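PDB 5Y6T: endo-1,4-beta-mannanase from Eisenia fetida, which probably hydrolyses internal beta-1,4-mannosidic bonds of mannan polysaccharides, as a cold-adapted glycoside hydrolase of family GH5. Local coordinates for residues Leu345-Leu348 with Arg349-Asp353; Ala335-Phe338 with Ala339-Ala342; Leu117-Gly120 with Ala121-Pro124; Arg36-Asn40 with Gly41-Cys45; Gly88-Ala91 with Gln92-Thr96. All blocks are in the same frame, centred on the assembly; numbering follows the deposited sequence.

How the interactions relate
All five contacts are local turns or helix ends set around the (beta/alpha)8 barrel expected of a GH5 enzyme. Along the chain they run in the order interaction 4, 5, 3, 2, 1. Interactions 4 and 5 belong together: their centres are about 9 Å apart, and N40 and G41 donate backbone N-H bonds to D90 and T94, tying the start of helix 42-60 to that of helix 95-108. Interaction 3 follows at the end of strand 112-119, its centre about 20 Å from both. Interactions 2 and 1 open and close helix 338-348, with centres about 17 Å apart. Helix 338-348 thus has local contacts at both ends, helices 42-60 and 95-108 at their starts.

Interaction 1 of 5, residues Leu345-Leu348 with Arg349-Asp353; sequences LNHL and RGRND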
# COMPACT_ATOMS: atom_id res chain seq x y z
N LEU A 345 -14.45 -6.42 -10.02
CA LEU A 345 -13.48 -7.39 -10.50
C LEU A 345 -14.03 -8.08 -11.74
O LEU A 345 -13.33 -8.24 -12.74
CB LEU A 345 -13.11 -8.40 -9.44
CG LEU A 345 -12.57 -7.80 -8.14
CD1 LEU A 345 -12.15 -8.97 -7.28
CD2 LEU A 345 -11.42 -6.86 -8.44
N ASN A 346 -15.31 -8.48 -11.68
CA ASN A 346 -15.91 -9.13 -12.82
C ASN A 346 -15.80 -8.29 -14.08
O ASN A 346 -15.49 -8.79 -15.16
CB ASN A 346 -17.40 -9.42 -12.64
CG ASN A 346 -17.78 -10.36 -11.48
OD1 ASN A 346 -18.95 -10.28 -11.06
ND2 ASN A 346 -16.89 -11.18 -10.96
N HIS A 347 -16.06 -7.01 -13.94
CA HIS A 347 -16.03 -6.10 -15.08
C HIS A 347 -14.69 -6.04 -15.82
O HIS A 347 -14.65 -5.93 -17.06
CB HIS A 347 -16.41 -4.72 -14.62
CG HIS A 347 -16.34 -3.69 -15.70
ND1 HIS A 347 -17.17 -3.69 -16.80
CD2 HIS A 347 -15.50 -2.62 -15.86
CE1 HIS A 347 -16.86 -2.67 -17.58
NE2 HIS A 347 -15.84 -2.01 -17.05
N LEU A 348 -13.58 -6.13 -15.10
CA LEU A 348 -12.24 -6.10 -15.73
C LEU A 348 -11.72 -7.43 -16.22
O LEU A 348 -10.73 -7.49 -16.95
CB LEU A 348 -11.17 -5.43 -14.86
CG LEU A 348 -11.54 -3.97 -14.56
CD1 LEU A 348 -10.41 -3.36 -13.77
CD2 LEU A 348 -11.80 -3.13 -15.81
N ARG A 349 -12.35 -8.49 -15.77
CA ARG A 349 -11.86 -9.85 -16.12
C ARG A 349 -11.73 -9.96 -17.65
O ARG A 349 -12.62 -9.51 -18.43
CB ARG A 349 -12.83 -10.91 -15.63
CG ARG A 349 -12.22 -12.30 -15.78
CD ARG A 349 -13.06 -13.51 -15.59
NE ARG A 349 -14.29 -13.36 -14.86
CZ ARG A 349 -14.59 -13.97 -13.73
NH1 ARG A 349 -13.72 -14.75 -13.14
NH2 ARG A 349 -15.80 -13.84 -13.22
N GLY A 350 -10.63 -10.57 -18.05
CA GLY A 350 -10.41 -10.87 -19.48
C GLY A 350 -9.95 -9.68 -20.30
O GLY A 350 -9.70 -9.84 -21.48
N ARG A 351 -9.87 -8.47 -19.74
CA ARG A 351 -9.38 -7.33 -20.50
C ARG A 351 -7.91 -7.37 -20.73
O ARG A 351 -7.15 -7.82 -19.88
CB ARG A 351 -9.81 -6.02 -19.86
CG ARG A 351 -11.35 -6.04 -19.84
CD ARG A 351 -12.03 -4.76 -19.68
NE ARG A 351 -13.44 -4.96 -19.34
CZ ARG A 351 -14.49 -5.06 -20.17
NH1 ARG A 351 -14.39 -4.99 -21.49
NH2 ARG A 351 -15.71 -5.13 -19.64
N ASN A 352 -7.49 -6.94 -21.92
CA ASN A 352 -6.09 -6.82 -22.20
C ASN A 352 -5.93 -5.88 -23.38
O ASN A 352 -5.65 -6.32 -24.51
CB ASN A 352 -5.36 -8.16 -22.49
CG ASN A 352 -3.85 -7.98 -22.51
OD1 ASN A 352 -3.34 -6.92 -22.15
ND2 ASN A 352 -3.14 -9.01 -22.94
N ASP A 353 -6.22 -4.62 -23.08
CA ASP A 353 -5.93 -3.51 -24.00
C ASP A 353 -4.60 -2.91 -23.58
O ASP A 353 -4.51 -2.17 -22.58
CB ASP A 353 -7.13 -2.53 -23.97
CG ASP A 353 -7.12 -1.51 -25.12
OD1 ASP A 353 -6.01 -1.20 -25.72
OD2 ASP A 353 -8.25 -0.96 -25.38
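R351 turns its guanidinium back onto the carbonyl of H347, and two nitrogens hold that single oxygen side-on. R351 NE reaches H347 O at 2.8 Å, and R351 NH2 reaches the same H347 O at 2.9 Å. The second donor lies in the carbonyl plane, whereas the first is slightly tilted from it. Neither bond is straight, the N-H...O angles being 146° and 132°, as expected when one acceptor is shared by a fork. The extended run of R351 from CG to NE carries the group this far, and it leaves CZ above one face of the H347 imidazole, offset toward the rim, with R351 NH2 3.4 Å from H347 CE1.

Behind this grip stands a type II beta turn from L348 to R351, closed by R351 N to L348 O at 3.1 Å. G350 takes the positive phi that such a turn needs at its third position. The helix runs to L348, the residue that opens the turn; R349 is the first to leave it, and R349 N bonds N346 O at 3.2 Å, approaching from above the carbonyl plane, and makes a weak bond to L345 O. R349, bent at chi3, runs alongside N346, and the amide and guanidinium planes differ by only 9°. Both groups find acceptors beyond the turn, N346 ND2 at E61 O and R349 NH1 at A60 O, while H347 NE2 is bonded to D313 OD1. L345 and L348 bury their side chains against strand 20-28 and helix 308-317, so this C-terminal end of helix 338-348 sits over the barrel wall, beside the end of helix 42-60.

Interaction 2 of 5, residues Ala335-Phe338 with Ala339-Ala342; sequences ADSF and ATQA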
# COMPACT_ATOMS: atom_id res chain seq x y z
N ALA A 335 -16.58 0.71 3.77
CA ALA A 335 -16.34 -0.55 3.17
C ALA A 335 -17.59 -1.03 2.44
O ALA A 335 -18.71 -1.04 3.00
CB ALA A 335 -15.89 -1.55 4.22
N ASP A 336 -17.40 -1.46 1.20
CA ASP A 336 -18.39 -2.23 0.49
C ASP A 336 -18.45 -3.67 0.93
O ASP A 336 -17.50 -4.22 1.51
CB ASP A 336 -18.04 -2.19 -1.01
CG ASP A 336 -18.25 -0.84 -1.62
OD1 ASP A 336 -19.01 0.03 -1.06
OD2 ASP A 336 -17.65 -0.63 -2.71
N SER A 337 -19.53 -4.34 0.62
CA SER A 337 -19.55 -5.78 0.73
C SER A 337 -18.58 -6.43 -0.27
O SER A 337 -18.27 -5.84 -1.33
CB SER A 337 -20.99 -6.32 0.49
OG SER A 337 -21.31 -6.19 -0.88
N PHE A 338 -18.14 -7.65 0.03
CA PHE A 338 -17.33 -8.43 -0.92
C PHE A 338 -18.11 -8.54 -2.26
O PHE A 338 -17.55 -8.38 -3.36
CB PHE A 338 -17.02 -9.81 -0.37
CG PHE A 338 -16.06 -10.54 -1.20
CD1 PHE A 338 -16.50 -11.25 -2.33
CD2 PHE A 338 -14.72 -10.54 -0.90
CE1 PHE A 338 -15.57 -11.95 -3.13
CE2 PHE A 338 -13.81 -11.23 -1.69
CZ PHE A 338 -14.24 -11.91 -2.82
N ALA A 339 -19.42 -8.84 -2.16
CA ALA A 339 -20.24 -9.06 -3.38
C ALA A 339 -20.25 -7.83 -4.29
O ALA A 339 -20.17 -7.92 -5.51
CB ALA A 339 -21.68 -9.43 -3.01
N THR A 340 -20.32 -6.66 -3.68
CA THR A 340 -20.28 -5.44 -4.47
C THR A 340 -18.91 -5.31 -5.16
O THR A 340 -18.81 -5.03 -6.37
CB THR A 340 -20.64 -4.21 -3.59
OG1 THR A 340 -22.02 -4.28 -3.25
CG2 THR A 340 -20.36 -2.86 -4.29
N GLN A 341 -17.86 -5.45 -4.39
CA GLN A 341 -16.50 -5.34 -4.96
C GLN A 341 -16.27 -6.36 -6.06
O GLN A 341 -15.63 -6.04 -7.09
CB GLN A 341 -15.45 -5.47 -3.87
CG GLN A 341 -15.53 -4.30 -2.90
CD GLN A 341 -14.78 -4.52 -1.60
OE1 GLN A 341 -13.59 -4.34 -1.55
NE2 GLN A 341 -15.46 -5.03 -0.61
N ALA A 342 -16.76 -7.58 -5.86
CA ALA A 342 -16.67 -8.62 -6.89
C ALA A 342 -17.22 -8.08 -8.22
O ALA A 342 -16.73 -8.47 -9.23
CB ALA A 342 -17.41 -9.88 -6.49
O HOH W 1 -21.87 -3.08 -0.67
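Q341 folds back over D336 and S337, just ahead of its helix, and F338, which opens it; CB, CG, CD and NE2 each have a neighbour there. CB of Q341 lies 3.6 Å from F338 O. Placed beside the backbone N by a chi1 of -66°, CG of Q341 lies 3.5 Å from S337 O and packs on D336 CB, and CD stays close to the same S337 O. At the tip, Q341 NE2 donates to S337 O at 3.0 Å with an N-H...O angle of 162°. The oxygen is in the plane of the Q341 amide, but the nitrogen stands above the carbonyl plane of S337. That leaves the outward direction of the same oxygen to Q341 N, whose 3.1 Å bond to S337 O is almost straight at 175°. One carbonyl therefore accepts both the backbone and the side chain of Q341. The amide is further fixed by NE2 to Q327 O and by OE1 to S325 OG.

S337 is the N-cap. Its OG accepts from T340 N at 3.0 Å, capping an N-H of the first helical turn. Water 1 also links the two residues: it accepts from S337 N and is bonded to T340 OG1 at 2.8 Å. A342 N to F338 O continues the helical bonding. D336, crossing T340 at about a right angle, sends its carboxylate to S301 N and Q300 N. F338 makes a cation-pi contact with R57 and, like Q341, touches strand 20-28, while D336 and T340 meet helix 308-317, so the start of helix 338-348 is seated between strand 20-28 and helix 308-317.

Interaction 3 of 5, residues Leu117-Gly120 with Ala121-Pro124; sequences LWNG and ATTP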
# COMPACT_ATOMS: atom_id res chain seq x y z
N LEU A 117 3.29 -2.67 5.82
CA LEU A 117 3.86 -2.83 7.17
C LEU A 117 3.12 -2.10 8.28
O LEU A 117 2.65 -2.74 9.23
CB LEU A 117 5.31 -2.41 7.16
CG LEU A 117 6.28 -3.14 6.23
CD1 LEU A 117 7.71 -2.57 6.28
CD2 LEU A 117 6.40 -4.60 6.60
N TRP A 118 2.97 -0.79 8.10
CA TRP A 118 2.51 0.06 9.15
C TRP A 118 1.24 0.79 8.75
O TRP A 118 1.01 1.01 7.57
CB TRP A 118 3.56 1.08 9.54
CG TRP A 118 4.85 0.48 9.96
CD1 TRP A 118 5.99 0.48 9.23
CD2 TRP A 118 5.19 -0.07 11.22
NE1 TRP A 118 7.01 -0.06 9.93
CE2 TRP A 118 6.55 -0.37 11.18
CE3 TRP A 118 4.49 -0.28 12.42
CZ2 TRP A 118 7.21 -0.99 12.25
CZ3 TRP A 118 5.14 -0.83 13.46
CH2 TRP A 118 6.50 -1.21 13.37
N ASN A 119 0.46 1.21 9.77
CA ASN A 119 -0.71 2.08 9.54
C ASN A 119 -0.57 3.47 10.08
O ASN A 119 -0.15 3.68 11.22
CB ASN A 119 -1.97 1.41 10.15
CG ASN A 119 -3.27 2.05 9.68
OD1 ASN A 119 -3.31 2.74 8.68
ND2 ASN A 119 -4.34 1.86 10.45
N GLY A 120 -0.79 4.41 9.18
CA GLY A 120 -0.83 5.81 9.42
C GLY A 120 -2.21 6.43 9.62
O GLY A 120 -2.32 7.62 9.84
N ALA A 121 -3.25 5.62 9.47
CA ALA A 121 -4.64 6.06 9.55
C ALA A 121 -5.22 5.94 10.97
O ALA A 121 -6.37 6.35 11.23
CB ALA A 121 -5.47 5.32 8.50
N THR A 122 -4.42 5.37 11.89
CA THR A 122 -4.79 5.36 13.30
C THR A 122 -3.61 5.83 14.11
O THR A 122 -2.48 5.85 13.66
CB THR A 122 -5.18 3.96 13.78
OG1 THR A 122 -4.09 3.03 13.53
CG2 THR A 122 -6.52 3.49 13.07
N THR A 123 -3.86 6.19 15.35
CA THR A 123 -2.83 6.72 16.16
C THR A 123 -1.85 5.56 16.52
O THR A 123 -2.27 4.50 17.02
CB THR A 123 -3.43 7.28 17.45
OG1 THR A 123 -4.37 8.30 17.12
CG2 THR A 123 -2.34 7.91 18.31
N PRO A 124 -0.56 5.80 16.36
CA PRO A 124 0.38 4.76 16.72
C PRO A 124 0.47 4.41 18.19
O PRO A 124 0.33 5.32 19.04
CB PRO A 124 1.76 5.36 16.31
CG PRO A 124 1.44 6.38 15.32
CD PRO A 124 0.09 6.93 15.65
O HOH W 2 -1.30 3.21 13.60
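N119 and A121 are joined by a side-chain bond that depends on chi1 of N119 (-166°), which sets CG opposite the backbone nitrogen and brings the amide over the following residues. From there N119 OD1 accepts from A121 N at 3.0 Å, an Asx turn with an N-H...O angle of 162°. The donor stands above the plane of the amide carbonyl, and A121 CB lies close by, 3.4 Å from N119 OD1. In T122 a chi1 of 56° holds OG1 between the backbone nitrogen and carbonyl carbon, so that this hydroxyl faces the N119 amide, the two side chains crossing at about a right angle with N119 ND2 to T122 OG1 at 3.3 Å.

Water 2 bridges the two ends of the turn. It donates to N119 O at 2.7 Å and to T122 O at 2.9 Å, while taking the hydroxyl hydrogen of T122 OG1.

A second shell fixes the orientation of the amide: N119 OD1 also accepts from N166 ND2, and N119 ND2 bonds Y34 OH. Isopropanol lies about 3 Å from the side chain of N119 and Tris about 4 Å from that of A121, both probably from the crystallisation liquor, at the C-terminal end of strand 112-119, where barrel enzymes of this family carry their active site. The turn leads from this strand, flanked by strands 65-72 and 159-163, toward helix 126-133, whose Y128 OH bonds N119 O.

Interaction 4 of 5, residues Arg36-Asn40 with Gly41-Cys45; sequences RDFGN and GQYDC
F38 and Y43 run side by side and point the same way, their ring planes only 20° apart. The centroids are nevertheless 5.8 Å from each other, so the rings are slid until they barely overlap, and the touch is between CE1 of F38 and CD1 of Y43 at 3.7 Å. D37 O meets the edge of the tyrosine ring near its plane. Beyond the pair, the phenol is oriented by a bond from Y43 OH to E52 OE2, and L51 touches both side chains.

Q42 behaves differently. A bend at chi2 (-52°) curls its chain back over the turn, where Q42 NE2 gives a nearly straight bond to N40 O at 3.0 Å. The acceptor lies in the plane of the Q42 amide, although the nitrogen stands above the carbonyl plane of N40. The other end of the amide is used as well: water 3 donates to Q42 OE1 at 2.7 Å and to R36 O, bridging the two. The curled aliphatic part is snug, with CB of Q42 3.3 Å from R36 O.

Between F38 and Y43 the backbone reverses in a type I' beta turn from G39 to Q42, closed by Q42 N to G39 O at 3.0 Å. N40 and G41 adopt the positive phi angles that define this turn, easy for the glycine. G41 then occupies the N-cap, and its carbonyl receives C45 N. C45 forms a vicinal disulfide with C46. This is a beta-alpha loop of the barrel, leading from strand 20-28 through a tight turn into helix 42-60.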
# COMPACT_ATOMS: atom_id res chain seq x y z
N ARG A 36 -3.25 -8.77 13.69
CA ARG A 36 -3.00 -10.05 14.33
C ARG A 36 -3.20 -11.20 13.36
O ARG A 36 -3.59 -12.32 13.73
CB ARG A 36 -3.89 -10.18 15.58
CG ARG A 36 -3.62 -9.08 16.57
CD ARG A 36 -4.42 -9.25 17.85
NE ARG A 36 -4.01 -8.33 18.92
CZ ARG A 36 -3.91 -8.68 20.21
NH1 ARG A 36 -4.19 -9.92 20.61
NH2 ARG A 36 -3.54 -7.78 21.10
N ASP A 37 -2.92 -10.95 12.08
CA ASP A 37 -3.08 -11.98 11.07
C ASP A 37 -1.85 -12.85 10.87
O ASP A 37 -1.93 -14.02 10.51
CB ASP A 37 -3.46 -11.32 9.75
CG ASP A 37 -4.91 -10.89 9.72
OD1 ASP A 37 -5.75 -11.70 10.16
OD2 ASP A 37 -5.23 -9.82 9.22
N PHE A 38 -0.70 -12.22 10.98
CA PHE A 38 0.60 -12.85 10.79
C PHE A 38 1.46 -12.72 12.03
O PHE A 38 1.48 -11.68 12.67
CB PHE A 38 1.28 -12.21 9.56
CG PHE A 38 0.45 -12.29 8.31
CD1 PHE A 38 0.43 -13.40 7.51
CD2 PHE A 38 -0.33 -11.20 7.93
CE1 PHE A 38 -0.35 -13.47 6.38
CE2 PHE A 38 -1.09 -11.24 6.78
CZ PHE A 38 -1.12 -12.35 5.99
N GLY A 39 2.25 -13.74 12.33
CA GLY A 39 3.05 -13.67 13.53
C GLY A 39 2.32 -14.29 14.74
O GLY A 39 1.07 -14.48 14.74
N ASN A 40 3.12 -14.63 15.73
CA ASN A 40 2.62 -15.19 17.03
C ASN A 40 1.70 -16.39 16.84
O ASN A 40 0.77 -16.61 17.62
CB ASN A 40 2.04 -14.08 17.89
CG ASN A 40 3.10 -13.06 18.28
OD1 ASN A 40 4.27 -13.43 18.50
ND2 ASN A 40 2.70 -11.80 18.41
N GLY A 41 2.01 -17.18 15.82
CA GLY A 41 1.27 -18.44 15.49
C GLY A 41 -0.20 -18.26 15.11
O GLY A 41 -0.96 -19.25 15.05
N GLN A 42 -0.59 -17.03 14.71
CA GLN A 42 -1.96 -16.71 14.43
C GLN A 42 -2.43 -17.30 13.12
O GLN A 42 -3.58 -17.63 12.97
CB GLN A 42 -2.18 -15.19 14.49
CG GLN A 42 -2.02 -14.67 15.89
CD GLN A 42 -2.86 -15.44 16.93
OE1 GLN A 42 -4.09 -15.37 16.89
NE2 GLN A 42 -2.19 -16.15 17.82
N TYR A 43 -1.54 -17.39 12.15
CA TYR A 43 -1.95 -17.82 10.85
C TYR A 43 -2.36 -19.30 10.93
O TYR A 43 -3.42 -19.68 10.44
CB TYR A 43 -0.79 -17.59 9.85
CG TYR A 43 -1.15 -17.79 8.40
CD1 TYR A 43 -1.62 -16.74 7.63
CD2 TYR A 43 -1.00 -19.03 7.78
CE1 TYR A 43 -1.93 -16.94 6.29
CE2 TYR A 43 -1.36 -19.22 6.47
CZ TYR A 43 -1.77 -18.14 5.71
OH TYR A 43 -2.14 -18.32 4.37
N ASP A 44 -1.50 -20.13 11.54
CA ASP A 44 -1.86 -21.55 11.66
C ASP A 44 -3.03 -21.78 12.61
O ASP A 44 -3.85 -22.65 12.31
CB ASP A 44 -0.72 -22.39 12.17
CG ASP A 44 0.34 -22.58 11.17
OD1 ASP A 44 0.08 -22.51 9.94
OD2 ASP A 44 1.47 -22.73 11.64
N CYS A 45 -3.11 -21.06 13.75
CA CYS A 45 -4.24 -21.33 14.70
C CYS A 45 -5.60 -20.77 14.23
O CYS A 45 -6.65 -21.40 14.40
CB CYS A 45 -3.96 -20.77 16.12
SG CYS A 45 -4.09 -18.97 16.41
O HOH W 3 -5.38 -13.54 15.41

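Interaction 5 of 5, residues Gly88-Ala91 with Gln92-Thr96; sequences GTDA and QNTMT
D90 places its carboxylate among the backbone N-H groups of T94 and M95. At the edge, on the side of the other oxygen, D90 OD2 takes T94 N at 2.8 Å through its syn lone pair. Above the plane, D90 OD1 is met by M95 N at 3.0 Å. The same D90 OD1 is approached nearly along its C-O axis by T89 OG1, a short bond of 2.6 Å from the preceding residue. A chi1 of 63° puts the group over its own backbone, facing the chain that follows. Q92 N adds a weak bond to D90 OD2, and N40 N donates to that oxygen from the neighbouring loop. So many N-H donors would be expected to favour the charged form of the acid.

The backbone under the carboxylate is a type I beta turn from D90 to N93, closed by N93 N to D90 O at 3.2 Å, and the weak Q92 N bond to D90 OD2 fits an Asx turn from D90 to Q92, overlapping the beta turn. D90 thus binds N-H groups at the start of helix 95-108, in the loop after strand 86-88.

N93 has a positive phi, and its amide oxygen is held by two waters. Water 4 donates to N93 OD1 at 2.8 Å and to T89 OG1, while accepting from T96 N. Water 5 also donates to N93 OD1 and accepts from T89 N. M95 crosses T89 obliquely, with M95 SD 3.8 Å from T89 CB. M95 CE lies 3.5 Å from T89 O, a buried carbonyl without a hydrogen-bond partner in the model.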
# COMPACT_ATOMS: atom_id res chain seq x y z
N GLY A 88 12.58 -8.90 16.75
CA GLY A 88 12.12 -9.81 15.71
C GLY A 88 10.80 -9.37 15.17
O GLY A 88 10.25 -8.36 15.63
N THR A 89 10.32 -10.09 14.16
CA THR A 89 9.02 -9.75 13.56
C THR A 89 7.87 -9.97 14.52
O THR A 89 6.80 -9.40 14.36
CB THR A 89 8.77 -10.65 12.31
OG1 THR A 89 8.93 -12.09 12.61
CG2 THR A 89 9.73 -10.32 11.24
N ASP A 90 8.04 -10.98 15.38
CA ASP A 90 7.00 -11.39 16.31
C ASP A 90 7.61 -12.28 17.36
O ASP A 90 8.72 -12.79 17.14
CB ASP A 90 5.84 -12.10 15.63
CG ASP A 90 6.27 -13.39 14.96
OD1 ASP A 90 7.01 -13.30 13.95
OD2 ASP A 90 5.84 -14.54 15.44
N ALA A 91 6.92 -12.44 18.49
CA ALA A 91 7.47 -13.25 19.62
C ALA A 91 7.81 -14.68 19.27
O ALA A 91 8.72 -15.22 19.86
CB ALA A 91 6.56 -13.25 20.86
N GLN A 92 7.06 -15.31 18.36
CA GLN A 92 7.24 -16.69 18.06
C GLN A 92 8.01 -16.93 16.76
O GLN A 92 8.14 -18.07 16.31
CB GLN A 92 5.87 -17.38 18.00
CG GLN A 92 5.19 -17.44 19.34
CD GLN A 92 3.74 -17.85 19.29
OE1 GLN A 92 2.95 -17.38 20.08
NE2 GLN A 92 3.42 -18.80 18.44
N ASN A 93 8.46 -15.84 16.13
CA ASN A 93 9.13 -15.85 14.84
C ASN A 93 8.32 -16.68 13.81
O ASN A 93 8.88 -17.40 12.96
CB ASN A 93 10.57 -16.35 14.98
CG ASN A 93 11.39 -16.14 13.71
OD1 ASN A 93 11.22 -15.13 13.00
ND2 ASN A 93 12.23 -17.14 13.37
N THR A 94 6.99 -16.50 13.81
CA THR A 94 6.20 -17.12 12.71
C THR A 94 5.83 -16.22 11.52
O THR A 94 5.37 -16.72 10.49
CB THR A 94 4.92 -17.79 13.19
OG1 THR A 94 3.90 -16.85 13.48
CG2 THR A 94 5.25 -18.73 14.41
N MET A 95 6.04 -14.93 11.66
CA MET A 95 5.56 -14.02 10.63
C MET A 95 6.04 -14.41 9.25
O MET A 95 5.30 -14.41 8.29
CB MET A 95 5.91 -12.58 10.94
CG MET A 95 5.28 -11.61 9.93
SD MET A 95 5.60 -9.93 10.35
CE MET A 95 4.47 -9.78 11.77
N THR A 96 7.33 -14.61 9.10
CA THR A 96 7.85 -14.94 7.78
C THR A 96 7.26 -16.19 7.16
O THR A 96 6.83 -16.17 6.01
CB THR A 96 9.40 -15.02 7.81
OG1 THR A 96 9.92 -13.81 8.35
CG2 THR A 96 9.93 -15.23 6.47
O HOH W 4 9.57 -14.07 11.06
O HOH W 5 11.98 -12.40 13.81